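Local coordinates for protein pullulanase (PDB 2WAN) that hydrolyses alpha-1,6-glucosidic linkages in pullulan and at the branch points of starch-type polysaccharides, as a debranching glycoside hydrolase of the alpha-amylase family, at residues N372-Y380 with I399-D410; P511-G519 with F602-W610. All coordinates share one frame; numbering follows the deposited sequence.

Interaction 1: N372-Y380 with I399-D410; sequences NLENWYYLY and ISVNATRGMIVD. With ACT (acetate ion), chain P; SO4 (sulfate ion), chain K.
An antiparallel strand pairing in the region of the carbohydrate-binding module 48 brings Tyr377 and Tyr378 against Gly406 and Met407. Tyr378 and Gly406 form the hydrogen-bonded pair: Tyr378 N donates a hydrogen bond to Gly406 O at 2.8 Å, and Gly406 N returns one to Tyr378 O. Tyr377 with Met407 is the non-hydrogen-bonded pair beside it. Toward Leu373 the chain makes a type II turn, and two more backbone bonds join the segments next to the turn, Ile408 N to Trp376 O and Asn375 N to Ile408 O.

On the Tyr377 side, the Met407 chain runs fully extended (chi1 -174°, chi2 -178°), which lays CG over one face of the Tyr377 ring, 3.6 Å from CE2, and brings SD obliquely beside the same ring in a Met-aromatic contact. Tyr377 OH donates to a water that in turn donates to Ile399 O. Around Tyr378, Ile408 CG1 sits 3.7 Å from Tyr378 CD1, the two side chains crossing at about a right angle, while the Tyr378 hydroxyl goes to Asp393. Beyond the turn, one water donates to both Glu374 OE2 and Asp410 OD2, bridging two carboxylates whose oxygens OE2 and OD2 stand 4.4 Å apart, which probably eases their repulsion.

Strand 338-344 flanks strand 377-383, with backbone bonds from Tyr344 to Tyr377 and Leu342 to Leu379; Ile408 reaches strand 319-322 at Asn320 and Tyr322.

Interaction 2: P511-G519 with F602-W610; sequences PRNYNVPEG and FVLDSVNYW
Segment 511-519 turns through a type I beta turn from Asn513 to Val516, and its corner meets the side of helix 597-614, with the CA atoms of Asn515 and Ser606 6.4 Å apart. Phe602, Ser606, Tyr609 and Trp610, spaced three or four residues apart or adjacent, bring their side chains to this corner.

Asn515 carries the polar centre. Its OD1 accepts a 2.6 Å hydrogen bond from Ser606 OG, which comes in tilted 27° from the carbonyl plane; the serine oxygen also bonds to the Tyr554 hydroxyl. Asn515 ND2 is held by Pro394 O, so both ends of the amide are engaged and its flip is fixed. The Trp610 indole N-H points to Tyr514 O, NE1 to O 2.9 Å, with the acceptor close to the ring plane. The far rim of the indole then reaches Pro517, CH2 lying 4.0 Å from CG. With CG beside the backbone N (chi1 -78°), the Trp610 ring extends along the turn from Tyr514 to Pro517. A leucine in place of Trp610 would probably leave Tyr514 O without its indole donor and open a gap beside Pro517.

Tyr514 CD2 lies near the plane of the Phe602 ring, at its edge, 3.5 Å from Phe602 CE2; the pair is oblique overall, the planes 71° apart. Tyr514 OH bonds to Val553 O. A water accepts from Tyr609 OH at 2.7 Å and donates to Asn515 O, adding a water bridge between helix and turn.

The helix runs between barrel strands 547-552 and 618-621 of the alpha-amylase-type (beta/alpha)8 barrel, and 511-519 belongs to the excursion between barrel strand 485-488 and helix 529-543.

In the fold
Following the chain from the N terminus, interaction 1 comes first: the chain runs to the end of strand 377-383, turns through strand 388-391 and returns to pair 399-410 with 372-380 in the sheet of the carbohydrate-binding module 48 region. That loop closes before 511-519 begins, so the two contacts stand in series. Interaction 2 spans a longer excursion, through helix 529-543 and barrel strand 547-552, before helix 597-614 comes back to the turn. The centres are about 16 Å apart and the two touch: Ala403 CB lies 3.5 Å from Arg512 NH2, and Ile399 CG1 packs on Val516 CG1. Together they join the CBM48-type domain to the catalytic barrel.

Interaction 1: N372-Y380 with I399-D410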
loop_
_atom_site.group_PDB
_atom_site.type_symbol
_atom_site.label_atom_id
_atom_site.label_comp_id
_atom_site.label_asym_id
_atom_site.label_seq_id
_atom_site.Cartn_x
_atom_site.Cartn_y
_atom_site.Cartn_z
ATOM N N ASN A 372 -38.859 -9.537 7.296
ATOM C CA ASN A 372 -37.728 -10.387 6.949
ATOM C C ASN A 372 -37.277 -10.021 5.548
ATOM O O ASN A 372 -37.943 -10.366 4.567
ATOM C CB ASN A 372 -38.127 -11.868 7.024
ATOM C CG ASN A 372 -36.934 -12.817 6.888
ATOM O OD1 ASN A 372 -35.871 -12.444 6.379
ATOM N ND2 ASN A 372 -37.105 -14.049 7.348
ATOM N N LEU A 373 -36.143 -9.324 5.457
ATOM C CA LEU A 373 -35.643 -8.836 4.171
ATOM C C LEU A 373 -34.568 -9.758 3.577
ATOM O O LEU A 373 -33.822 -9.363 2.677
ATOM C CB LEU A 373 -35.111 -7.397 4.297
ATOM C CG LEU A 373 -36.125 -6.244 4.317
ATOM C CD1 LEU A 373 -36.947 -6.256 5.593
ATOM C CD2 LEU A 373 -35.431 -4.903 4.162
ATOM N N GLU A 374 -34.492 -11.001 4.050
ATOM C CA GLU A 374 -33.505 -11.924 3.474
ATOM C C GLU A 374 -33.688 -12.077 1.957
ATOM O O GLU A 374 -34.795 -12.318 1.469
ATOM C CB GLU A 374 -33.525 -13.305 4.163
ATOM C CG GLU A 374 -32.445 -14.272 3.638
ATOM C CD GLU A 374 -32.368 -15.574 4.408
ATOM O OE1 GLU A 374 -33.298 -15.879 5.173
ATOM O OE2 GLU A 374 -31.372 -16.298 4.228
ATOM N N ASN A 375 -32.578 -11.939 1.231
ATOM C CA ASN A 375 -32.528 -12.072 -0.230
ATOM C C ASN A 375 -33.174 -10.939 -0.997
ATOM O O ASN A 375 -33.336 -11.038 -2.213
ATOM C CB ASN A 375 -33.086 -13.427 -0.702
ATOM C CG ASN A 375 -32.346 -14.597 -0.090
ATOM O OD1 ASN A 375 -31.153 -14.510 0.195
ATOM N ND2 ASN A 375 -33.061 -15.688 0.145
ATOM N N TRP A 376 -33.497 -9.846 -0.294
ATOM C CA TRP A 376 -33.985 -8.618 -0.938
ATOM C C TRP A 376 -32.794 -7.807 -1.465
ATOM O O TRP A 376 -31.657 -7.985 -1.002
ATOM C CB TRP A 376 -34.777 -7.763 0.056
ATOM C CG TRP A 376 -36.187 -8.219 0.229
ATOM C CD1 TRP A 376 -36.609 -9.421 0.739
ATOM C CD2 TRP A 376 -37.370 -7.477 -0.091
ATOM N NE1 TRP A 376 -37.989 -9.477 0.741
ATOM C CE2 TRP A 376 -38.480 -8.299 0.237
ATOM C CE3 TRP A 376 -37.602 -6.200 -0.633
ATOM C CZ2 TRP A 376 -39.804 -7.884 0.044
ATOM C CZ3 TRP A 376 -38.924 -5.787 -0.827
ATOM C CH2 TRP A 376 -40.006 -6.629 -0.480
ATOM N N TYR A 377 -33.058 -6.917 -2.424
ATOM C CA TYR A 377 -32.015 -6.061 -2.994
ATOM C C TYR A 377 -32.290 -4.607 -2.643
ATOM O O TYR A 377 -33.444 -4.222 -2.384
ATOM C CB TYR A 377 -31.911 -6.251 -4.515
ATOM C CG TYR A 377 -31.497 -7.658 -4.902
ATOM C CD1 TYR A 377 -32.451 -8.692 -5.033
ATOM C CD2 TYR A 377 -30.151 -7.974 -5.097
ATOM C CE1 TYR A 377 -32.071 -9.990 -5.380
ATOM C CE2 TYR A 377 -29.762 -9.279 -5.436
ATOM C CZ TYR A 377 -30.720 -10.278 -5.582
ATOM O OH TYR A 377 -30.315 -11.559 -5.926
ATOM N N TYR A 378 -31.245 -3.787 -2.609
ATOM C CA TYR A 378 -31.464 -2.386 -2.270
ATOM C C TYR A 378 -30.428 -1.440 -2.851
ATOM O O TYR A 378 -29.330 -1.844 -3.280
ATOM C CB TYR A 378 -31.529 -2.176 -0.749
ATOM C CG TYR A 378 -30.202 -2.229 0.030
ATOM C CD1 TYR A 378 -29.513 -3.433 0.200
ATOM C CD2 TYR A 378 -29.671 -1.070 0.625
ATOM C CE1 TYR A 378 -28.324 -3.487 0.932
ATOM C CE2 TYR A 378 -28.476 -1.111 1.369
ATOM C CZ TYR A 378 -27.820 -2.327 1.520
ATOM O OH TYR A 378 -26.676 -2.409 2.256
ATOM N N LEU A 379 -30.829 -0.177 -2.895
ATOM C CA LEU A 379 -29.958 0.929 -3.277
ATOM C C LEU A 379 -30.272 2.096 -2.370
ATOM O O LEU A 379 -31.388 2.176 -1.800
ATOM C CB LEU A 379 -30.234 1.369 -4.714
ATOM C CG LEU A 379 -29.767 0.459 -5.853
ATOM C CD1 LEU A 379 -30.350 0.904 -7.189
ATOM C CD2 LEU A 379 -28.227 0.412 -5.902
ATOM N N TYR A 380 -29.299 3.000 -2.226
ATOM C CA TYR A 380 -29.563 4.340 -1.658
ATOM C C TYR A 380 -29.781 5.353 -2.767
ATOM O O TYR A 380 -29.060 5.369 -3.759
ATOM C CB TYR A 380 -28.416 4.816 -0.741
ATOM C CG TYR A 380 -28.167 3.921 0.456
ATOM C CD1 TYR A 380 -29.200 3.610 1.355
ATOM C CD2 TYR A 380 -26.890 3.409 0.715
ATOM C CE1 TYR A 380 -28.969 2.791 2.461
ATOM C CE2 TYR A 380 -26.647 2.615 1.833
ATOM C CZ TYR A 380 -27.694 2.293 2.687
ATOM O OH TYR A 380 -27.468 1.493 3.777
ATOM N N ILE A 399 -24.381 -8.844 -3.587
ATOM C CA ILE A 399 -24.866 -7.992 -4.682
ATOM C C ILE A 399 -25.748 -8.745 -5.687
ATOM O O ILE A 399 -25.752 -9.977 -5.738
ATOM C CB ILE A 399 -23.680 -7.368 -5.479
ATOM C CG1 ILE A 399 -22.675 -8.465 -5.884
ATOM C CG2 ILE A 399 -23.023 -6.220 -4.700
ATOM C CD1 ILE A 399 -21.570 -8.000 -6.912
ATOM N N SER A 400 -26.490 -7.995 -6.501
ATOM C CA SER A 400 -27.053 -8.567 -7.708
ATOM C C SER A 400 -25.884 -8.823 -8.656
ATOM O O SER A 400 -24.778 -8.299 -8.426
ATOM C CB SER A 400 -28.021 -7.575 -8.349
ATOM O OG SER A 400 -27.336 -6.383 -8.686
ATOM N N VAL A 401 -26.130 -9.598 -9.714
ATOM C CA VAL A 401 -25.118 -9.817 -10.761
ATOM C C VAL A 401 -24.641 -8.453 -11.261
ATOM O O VAL A 401 -25.471 -7.568 -11.553
ATOM C CB VAL A 401 -25.681 -10.668 -11.930
ATOM C CG1 VAL A 401 -24.623 -10.881 -13.029
ATOM C CG2 VAL A 401 -26.136 -12.023 -11.412
ATOM N N ASN A 402 -23.316 -8.269 -11.327
ATOM C CA ASN A 402 -22.703 -6.996 -11.773
ATOM C C ASN A 402 -22.946 -5.783 -10.870
ATOM O O ASN A 402 -22.697 -4.624 -11.267
ATOM C CB ASN A 402 -23.083 -6.661 -13.224
ATOM C CG ASN A 402 -22.365 -7.539 -14.242
ATOM O OD1 ASN A 402 -22.926 -7.870 -15.304
ATOM N ND2 ASN A 402 -21.123 -7.893 -13.948
ATOM N N ALA A 403 -23.430 -6.033 -9.652
ATOM C CA ALA A 403 -23.591 -4.987 -8.639
ATOM C C ALA A 403 -24.472 -3.820 -9.084
ATOM O O ALA A 403 -24.143 -2.643 -8.838
ATOM C CB ALA A 403 -22.214 -4.494 -8.119
ATOM N N THR A 404 -25.587 -4.145 -9.747
ATOM C CA THR A 404 -26.591 -3.132 -10.041
ATOM C C THR A 404 -27.262 -2.699 -8.720
ATOM O O THR A 404 -27.756 -1.566 -8.597
ATOM C CB THR A 404 -27.654 -3.643 -11.019
ATOM O OG1 THR A 404 -28.311 -4.792 -10.464
ATOM C CG2 THR A 404 -27.014 -4.030 -12.368
ATOM N N ARG A 405 -27.254 -3.612 -7.743
ATOM C CA ARG A 405 -27.925 -3.436 -6.459
ATOM C C ARG A 405 -27.171 -4.195 -5.386
ATOM O O ARG A 405 -26.507 -5.185 -5.686
ATOM C CB ARG A 405 -29.353 -4.018 -6.504
ATOM C CG ARG A 405 -30.175 -3.506 -7.664
ATOM C CD ARG A 405 -31.499 -4.271 -7.885
ATOM N NE ARG A 405 -32.168 -3.606 -9.015
ATOM C CZ ARG A 405 -33.378 -3.898 -9.476
ATOM N NH1 ARG A 405 -34.092 -4.869 -8.927
ATOM N NH2 ARG A 405 -33.873 -3.205 -10.498
ATOM N N GLY A 406 -27.300 -3.730 -4.143
ATOM C CA GLY A 406 -26.805 -4.478 -2.978
ATOM C C GLY A 406 -27.815 -5.555 -2.616
ATOM O O GLY A 406 -28.988 -5.446 -2.985
ATOM N N MET A 407 -27.366 -6.598 -1.918
ATOM C CA MET A 407 -28.259 -7.689 -1.529
ATOM C C MET A 407 -28.170 -7.923 -0.025
ATOM O O MET A 407 -27.082 -8.036 0.522
ATOM C CB MET A 407 -27.898 -8.965 -2.282
ATOM C CG MET A 407 -28.865 -10.133 -2.053
ATOM S SD MET A 407 -28.276 -11.582 -2.946
ATOM C CE MET A 407 -29.637 -12.699 -2.632
ATOM N N ILE A 408 -29.324 -7.989 0.638
ATOM C CA ILE A 408 -29.391 -8.234 2.073
ATOM C C ILE A 408 -29.397 -9.750 2.294
ATOM O O ILE A 408 -30.242 -10.474 1.718
ATOM C CB ILE A 408 -30.682 -7.635 2.660
ATOM C CG1 ILE A 408 -30.703 -6.112 2.481
ATOM C CG2 ILE A 408 -30.834 -8.020 4.149
ATOM C CD1 ILE A 408 -32.028 -5.572 2.055
ATOM N N VAL A 409 -28.472 -10.238 3.124
ATOM C CA VAL A 409 -28.335 -11.691 3.318
ATOM C C VAL A 409 -28.110 -12.050 4.783
ATOM O O VAL A 409 -27.631 -11.218 5.576
ATOM C CB VAL A 409 -27.153 -12.290 2.458
ATOM C CG1 VAL A 409 -27.402 -12.064 0.962
ATOM C CG2 VAL A 409 -25.783 -11.692 2.876
ATOM N N ASP A 410 -28.483 -13.288 5.113
ATOM C CA ASP A 410 -28.179 -13.915 6.400
ATOM C C ASP A 410 -26.785 -14.556 6.301
ATOM O O ASP A 410 -26.645 -15.643 5.739
ATOM C CB ASP A 410 -29.223 -14.993 6.674
ATOM C CG ASP A 410 -29.027 -15.692 8.016
ATOM O OD1 ASP A 410 -28.013 -15.439 8.712
ATOM O OD2 ASP A 410 -29.914 -16.499 8.365
HETATM C C ACT P . -31.628 -0.331 -11.020
HETATM O O ACT P . -31.022 -1.435 -10.932
HETATM O OXT ACT P . -31.068 0.663 -10.504
HETATM C CH3 ACT P . -32.953 -0.182 -11.708
HETATM S S SO4 K . -40.882 -12.057 1.589
HETATM O O1 SO4 K . -40.700 -12.456 2.987
HETATM O O2 SO4 K . -41.722 -10.858 1.563
HETATM O O3 SO4 K . -41.507 -13.138 0.843
HETATM O O4 SO4 K . -39.555 -11.714 1.043
HETATM O O HOH W 1 -29.294 -15.120 2.865
HETATM O O HOH W 2 -31.363 -17.878 6.666
HETATM O O HOH W 3 -27.674 -11.968 -6.688
#

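Interaction 2: P511-G519 with F602-W610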
loop_
_atom_site.group_PDB
_atom_site.type_symbol
_atom_site.label_atom_id
_atom_site.label_comp_id
_atom_site.label_asym_id
_atom_site.label_seq_id
_atom_site.Cartn_x
_atom_site.Cartn_y
_atom_site.Cartn_z
ATOM N N PRO A 511 -10.925 -2.367 -8.019
ATOM C CA PRO A 511 -12.003 -2.733 -7.084
ATOM C C PRO A 511 -13.258 -1.859 -7.195
ATOM O O PRO A 511 -13.183 -0.656 -7.502
ATOM C CB PRO A 511 -11.352 -2.553 -5.711
ATOM C CG PRO A 511 -10.263 -1.557 -5.945
ATOM C CD PRO A 511 -9.740 -1.844 -7.307
ATOM N N ARG A 512 -14.400 -2.479 -6.941
ATOM C CA ARG A 512 -15.686 -1.784 -6.967
ATOM C C ARG A 512 -16.483 -2.016 -5.688
ATOM O O ARG A 512 -17.055 -1.064 -5.134
ATOM C CB ARG A 512 -16.521 -2.240 -8.171
ATOM C CG ARG A 512 -17.887 -1.502 -8.355
ATOM C CD ARG A 512 -18.607 -2.036 -9.602
ATOM N NE ARG A 512 -19.018 -3.424 -9.382
ATOM C CZ ARG A 512 -19.107 -4.360 -10.314
ATOM N NH1 ARG A 512 -18.839 -4.088 -11.587
ATOM N NH2 ARG A 512 -19.479 -5.580 -9.967
ATOM N N ASN A 513 -16.565 -3.274 -5.251
ATOM C CA ASN A 513 -17.323 -3.614 -4.017
ATOM C C ASN A 513 -16.385 -4.314 -3.029
ATOM O O ASN A 513 -16.169 -5.528 -3.091
ATOM C CB ASN A 513 -18.579 -4.466 -4.312
ATOM C CG ASN A 513 -19.434 -3.870 -5.431
ATOM O OD1 ASN A 513 -20.301 -2.996 -5.208
ATOM N ND2 ASN A 513 -19.178 -4.315 -6.636
ATOM N N TYR A 514 -15.808 -3.526 -2.131
ATOM C CA TYR A 514 -14.702 -4.009 -1.295
ATOM C C TYR A 514 -15.041 -5.160 -0.356
ATOM O O TYR A 514 -14.144 -5.903 0.056
ATOM C CB TYR A 514 -14.093 -2.867 -0.486
ATOM C CG TYR A 514 -13.250 -1.901 -1.300
ATOM C CD1 TYR A 514 -11.929 -2.215 -1.648
ATOM C CD2 TYR A 514 -13.768 -0.671 -1.698
ATOM C CE1 TYR A 514 -11.149 -1.332 -2.377
ATOM C CE2 TYR A 514 -12.991 0.223 -2.442
ATOM C CZ TYR A 514 -11.677 -0.128 -2.770
ATOM O OH TYR A 514 -10.887 0.734 -3.496
ATOM N N ASN A 515 -16.319 -5.305 -0.004
ATOM C CA ASN A 515 -16.716 -6.281 1.016
ATOM C C ASN A 515 -17.486 -7.473 0.464
ATOM O O ASN A 515 -18.184 -8.182 1.202
ATOM C CB ASN A 515 -17.499 -5.551 2.105
ATOM C CG ASN A 515 -16.666 -4.471 2.721
ATOM O OD1 ASN A 515 -15.598 -4.764 3.272
ATOM N ND2 ASN A 515 -17.091 -3.220 2.577
ATOM N N VAL A 516 -17.320 -7.692 -0.839
ATOM C CA VAL A 516 -18.001 -8.762 -1.585
ATOM C C VAL A 516 -16.940 -9.592 -2.327
ATOM O O VAL A 516 -16.047 -9.017 -2.936
ATOM C CB VAL A 516 -18.994 -8.183 -2.645
ATOM C CG1 VAL A 516 -19.671 -9.291 -3.464
ATOM C CG2 VAL A 516 -20.053 -7.240 -1.980
ATOM N N PRO A 517 -17.037 -10.944 -2.280
ATOM C CA PRO A 517 -16.135 -11.787 -3.067
ATOM C C PRO A 517 -16.382 -11.645 -4.560
ATOM O O PRO A 517 -17.538 -11.528 -4.993
ATOM C CB PRO A 517 -16.515 -13.213 -2.627
ATOM C CG PRO A 517 -17.130 -13.036 -1.272
ATOM C CD PRO A 517 -17.928 -11.768 -1.434
ATOM N N GLU A 518 -15.304 -11.658 -5.342
ATOM C CA GLU A 518 -15.433 -11.634 -6.801
ATOM C C GLU A 518 -16.332 -12.760 -7.337
ATOM O O GLU A 518 -16.097 -13.943 -7.062
ATOM C CB GLU A 518 -14.054 -11.685 -7.462
ATOM C CG GLU A 518 -14.131 -11.798 -9.000
ATOM C CD GLU A 518 -14.859 -10.636 -9.659
ATOM O OE1 GLU A 518 -14.787 -9.504 -9.139
ATOM O OE2 GLU A 518 -15.502 -10.841 -10.744
ATOM N N GLY A 519 -17.328 -12.384 -8.140
ATOM C CA GLY A 519 -18.311 -13.347 -8.654
ATOM C C GLY A 519 -17.774 -14.307 -9.693
ATOM O O GLY A 519 -18.201 -15.467 -9.767
ATOM N N PHE A 602 -13.632 3.429 6.709
ATOM C CA PHE A 602 -14.120 2.472 5.731
ATOM C C PHE A 602 -13.115 1.326 5.539
ATOM O O PHE A 602 -13.490 0.150 5.466
ATOM C CB PHE A 602 -14.411 3.132 4.365
ATOM C CG PHE A 602 -14.772 2.126 3.302
ATOM C CD1 PHE A 602 -16.084 1.676 3.193
ATOM C CD2 PHE A 602 -13.790 1.557 2.464
ATOM C CE1 PHE A 602 -16.438 0.708 2.247
ATOM C CE2 PHE A 602 -14.145 0.590 1.524
ATOM C CZ PHE A 602 -15.470 0.170 1.423
ATOM N N VAL A 603 -11.841 1.683 5.426
ATOM C CA VAL A 603 -10.794 0.677 5.249
ATOM C C VAL A 603 -10.659 -0.181 6.506
ATOM O O VAL A 603 -10.597 -1.417 6.419
ATOM C CB VAL A 603 -9.439 1.332 4.860
ATOM C CG1 VAL A 603 -8.312 0.271 4.781
ATOM C CG2 VAL A 603 -9.585 2.043 3.523
ATOM N N LEU A 604 -10.596 0.458 7.671
ATOM C CA LEU A 604 -10.486 -0.300 8.911
ATOM C C LEU A 604 -11.660 -1.260 9.100
ATOM O O LEU A 604 -11.463 -2.419 9.478
ATOM C CB LEU A 604 -10.386 0.644 10.119
ATOM C CG LEU A 604 -9.087 1.457 10.196
ATOM C CD1 LEU A 604 -9.273 2.686 11.113
ATOM C CD2 LEU A 604 -7.950 0.578 10.688
ATOM N N ASP A 605 -12.878 -0.774 8.864
ATOM C CA ASP A 605 -14.057 -1.641 8.988
ATOM C C ASP A 605 -13.955 -2.822 8.008
ATOM O O ASP A 605 -14.280 -3.959 8.361
ATOM C CB ASP A 605 -15.348 -0.881 8.706
ATOM C CG ASP A 605 -15.723 0.093 9.815
ATOM O OD1 ASP A 605 -15.178 0.013 10.922
ATOM O OD2 ASP A 605 -16.583 0.944 9.558
ATOM N N SER A 606 -13.482 -2.540 6.792
ATOM C CA SER A 606 -13.382 -3.591 5.765
ATOM C C SER A 606 -12.402 -4.706 6.155
ATOM O O SER A 606 -12.744 -5.883 6.081
ATOM C CB SER A 606 -12.991 -3.004 4.411
ATOM O OG SER A 606 -13.076 -4.012 3.411
ATOM N N VAL A 607 -11.189 -4.349 6.571
ATOM C CA VAL A 607 -10.202 -5.397 6.895
ATOM C C VAL A 607 -10.670 -6.183 8.136
ATOM O O VAL A 607 -10.480 -7.390 8.212
ATOM C CB VAL A 607 -8.738 -4.883 7.036
ATOM C CG1 VAL A 607 -8.195 -4.420 5.680
ATOM C CG2 VAL A 607 -8.619 -3.775 8.088
ATOM N N ASN A 608 -11.312 -5.506 9.081
ATOM C CA ASN A 608 -11.887 -6.223 10.226
ATOM C C ASN A 608 -12.938 -7.228 9.784
ATOM O O ASN A 608 -12.983 -8.338 10.308
ATOM C CB ASN A 608 -12.493 -5.261 11.244
ATOM C CG ASN A 608 -11.460 -4.747 12.231
ATOM O OD1 ASN A 608 -11.161 -5.401 13.231
ATOM N ND2 ASN A 608 -10.911 -3.574 11.953
ATOM N N TYR A 609 -13.774 -6.818 8.829
ATOM C CA TYR A 609 -14.858 -7.667 8.323
ATOM C C TYR A 609 -14.268 -8.909 7.643
ATOM O O TYR A 609 -14.740 -10.035 7.889
ATOM C CB TYR A 609 -15.756 -6.898 7.334
ATOM C CG TYR A 609 -16.725 -7.799 6.600
ATOM C CD1 TYR A 609 -17.817 -8.386 7.270
ATOM C CD2 TYR A 609 -16.553 -8.088 5.244
ATOM C CE1 TYR A 609 -18.721 -9.215 6.590
ATOM C CE2 TYR A 609 -17.444 -8.933 4.556
ATOM C CZ TYR A 609 -18.525 -9.492 5.239
ATOM O OH TYR A 609 -19.395 -10.332 4.574
ATOM N N TRP A 610 -13.266 -8.719 6.782
ATOM C CA TRP A 610 -12.662 -9.874 6.107
ATOM C C TRP A 610 -12.029 -10.872 7.091
ATOM O O TRP A 610 -12.170 -12.096 6.944
ATOM C CB TRP A 610 -11.667 -9.425 5.025
ATOM C CG TRP A 610 -12.400 -8.976 3.791
ATOM C CD1 TRP A 610 -12.717 -7.692 3.451
ATOM C CD2 TRP A 610 -12.969 -9.815 2.775
ATOM N NE1 TRP A 610 -13.421 -7.667 2.267
ATOM C CE2 TRP A 610 -13.597 -8.962 1.833
ATOM C CE3 TRP A 610 -13.006 -11.210 2.568
ATOM C CZ2 TRP A 610 -14.249 -9.448 0.684
ATOM C CZ3 TRP A 610 -13.653 -11.707 1.413
ATOM C CH2 TRP A 610 -14.268 -10.817 0.486
HETATM O O HOH W 4 -19.216 -10.446 1.866
HETATM O O HOH W 5 -15.959 -1.055 4.897
#